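Local coordinates for protein DynF (Micromonospora chersina, PDB 6UBL) that is of unknown function but belongs to the dynemicin biosynthesis pathway and holds a palmitic acid in its beta barrel, so it probably binds an elongated apolar ligand, at residues G136-M141 against G145-N150. Numbering follows the deposited sequence.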
loop_
_atom_site.group_PDB
_atom_site.type_symbol
_atom_site.label_atom_id
_atom_site.label_comp_id
_atom_site.label_asym_id
_atom_site.label_seq_id
_atom_site.Cartn_x
_atom_site.Cartn_y
_atom_site.Cartn_z
ATOM N N GLY A 136 -1.956 -2.046 9.474
ATOM C CA GLY A 136 -3.298 -1.518 9.710
ATOM C C GLY A 136 -3.382 -0.936 11.108
ATOM O O GLY A 136 -3.267 -1.669 12.094
ATOM N N ALA A 137 -3.570 0.376 11.210
ATOM C CA ALA A 137 -3.486 1.076 12.481
ATOM C C ALA A 137 -4.807 1.723 12.871
ATOM O O ALA A 137 -5.716 1.890 12.055
ATOM C CB ALA A 137 -2.394 2.157 12.426
ATOM N N ILE A 138 -4.882 2.102 14.150
ATOM C CA ILE A 138 -5.960 2.919 14.690
ATOM C C ILE A 138 -5.325 4.160 15.296
ATOM O O ILE A 138 -4.405 4.047 16.116
ATOM C CB ILE A 138 -6.731 2.174 15.794
ATOM C CG1 ILE A 138 -7.281 0.841 15.267
ATOM C CG2 ILE A 138 -7.853 3.061 16.343
ATOM C CD1 ILE A 138 -8.363 1.016 14.254
ATOM N N PHE A 139 -5.861 5.335 14.961
ATOM C CA PHE A 139 -5.380 6.610 15.499
ATOM C C PHE A 139 -6.483 7.157 16.400
ATOM O O PHE A 139 -7.510 7.630 15.907
ATOM C CB PHE A 139 -5.085 7.611 14.365
ATOM C CG PHE A 139 -4.012 7.170 13.402
ATOM C CD1 PHE A 139 -4.308 6.264 12.394
ATOM C CD2 PHE A 139 -2.727 7.684 13.483
ATOM C CE1 PHE A 139 -3.334 5.859 11.497
ATOM C CE2 PHE A 139 -1.746 7.277 12.583
ATOM C CZ PHE A 139 -2.054 6.367 11.593
ATOM N N ASP A 140 -6.281 7.074 17.717
ATOM C CA ASP A 140 -7.264 7.555 18.684
ATOM C C ASP A 140 -6.995 9.033 18.955
ATOM O O ASP A 140 -5.921 9.395 19.443
ATOM C CB ASP A 140 -7.140 6.733 19.969
ATOM C CG ASP A 140 -8.321 6.913 20.922
ATOM O OD1 ASP A 140 -9.277 7.643 20.593
ATOM O OD2 ASP A 140 -8.273 6.300 22.009
ATOM N N MET A 141 -7.974 9.880 18.643
ATOM C CA MET A 141 -7.868 11.335 18.776
ATOM C C MET A 141 -9.028 11.809 19.643
ATOM O O MET A 141 -9.983 12.424 19.155
ATOM C CB MET A 141 -7.864 12.009 17.402
ATOM C CG MET A 141 -6.756 11.536 16.458
ATOM S SD MET A 141 -6.556 12.602 15.002
ATOM C CE MET A 141 -5.144 11.868 14.171
ATOM N N GLY A 145 -12.931 13.742 19.356
ATOM C CA GLY A 145 -14.009 12.780 19.469
ATOM C C GLY A 145 -13.998 11.719 18.393
ATOM O O GLY A 145 -15.048 11.151 18.082
ATOM N N LEU A 146 -12.826 11.408 17.849
ATOM C CA LEU A 146 -12.698 10.536 16.698
ATOM C C LEU A 146 -11.643 9.468 16.935
ATOM O O LEU A 146 -10.655 9.692 17.644
ATOM C CB LEU A 146 -12.197 11.339 15.494
ATOM C CG LEU A 146 -13.057 12.310 14.704
ATOM C CD1 LEU A 146 -12.166 13.179 13.840
ATOM C CD2 LEU A 146 -13.997 11.497 13.840
ATOM N N LYS A 147 -11.855 8.312 16.303
ATOM C CA LYS A 147 -10.823 7.311 16.091
ATOM C C LYS A 147 -10.760 7.074 14.590
ATOM O O LYS A 147 -11.801 6.904 13.945
ATOM C CB LYS A 147 -11.158 5.978 16.778
ATOM C CG LYS A 147 -10.770 5.925 18.244
ATOM C CD LYS A 147 -10.921 4.521 18.814
ATOM C CE LYS A 147 -11.243 4.595 20.297
ATOM N NZ LYS A 147 -11.448 3.258 20.917
ATOM N N LEU A 148 -9.558 7.074 14.028
ATOM C CA LEU A 148 -9.384 6.888 12.595
ATOM C C LEU A 148 -8.647 5.586 12.313
ATOM O O LEU A 148 -7.911 5.071 13.157
ATOM C CB LEU A 148 -8.602 8.056 11.981
ATOM C CG LEU A 148 -9.116 9.464 12.302
ATOM C CD1 LEU A 148 -8.305 10.508 11.573
ATOM C CD2 LEU A 148 -10.596 9.538 11.936
ATOM N N MET A 149 -8.870 5.056 11.115
ATOM C CA MET A 149 -8.207 3.844 10.671
ATOM C C MET A 149 -7.821 4.000 9.210
ATOM O O MET A 149 -8.314 4.882 8.506
ATOM C CB MET A 149 -9.128 2.628 10.801
ATOM C CG MET A 149 -10.504 2.845 10.200
ATOM S SD MET A 149 -11.452 1.318 10.064
ATOM C CE MET A 149 -10.495 0.472 8.811
ATOM N N ASN A 150 -6.947 3.113 8.751
ATOM C CA ASN A 150 -6.558 3.044 7.349
ATOM C C ASN A 150 -7.002 1.711 6.757
ATOM O O ASN A 150 -6.823 0.655 7.369
ATOM C CB ASN A 150 -5.052 3.244 7.178
ATOM C CG ASN A 150 -4.228 2.233 7.957
ATOM O OD1 ASN A 150 -4.366 2.110 9.170
ATOM N ND2 ASN A 150 -3.351 1.508 7.254
HETATM O O HOH W 1 -6.573 0.026 10.130
HETATM O O HOH W 2 -11.448 9.257 20.397
#
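Asn150 uses its side chain where a backbone carbonyl would continue the antiparallel pairing of 137-141 with 146-149. Its OD1 accepts the N-H of Ala137 at 2.8 Å, in the carbonyl plane and on a lone pair. CG of Asn150 sits between the backbone N and the carbonyl carbon (chi1 58°), which turns the amide toward Ala137. ND2 donates to the carbonyls of Val135 and Glu152, so both ends of the amide are held. With an alanine here, the N-H of Ala137 and the carbonyls of Val135 and Glu152 would probably lose their amide partner. A water lies between Ala137 O and Asn150 O, 2.8 Å from each.

Phe139 and Leu148 form a hydrogen-bonded pair, with Phe139 N 2.7 Å from Leu148 O. That oxygen also lies in plane at the edge of the Phe139 ring. At the turn, Gly145 and Leu146 both face Met141, a G1 beta bulge. Gly145 has the positive phi (65°) expected there. Leu146 N reaches Met141 O at 3.3 Å, from above the carbonyl plane.

On the face opposite Phe139 and Leu148, the carboxylate of Asp140 lies across the aliphatic chain of Lys147, with OD1 3.3 Å from CG. The charged ends, OD2 of Asp140 and NZ of Lys147, stay 4.5 Å apart, beyond a salt bridge. A second water bridges Asp140 OD1 and Leu146 O.

The Phe139 side chain also touches the bound palmitic acid and so probably lines part of the ligand site. Strand 100-104 pairs with 129-141, and strand 170-183 with 146-149, which builds the hairpin into the barrel wall.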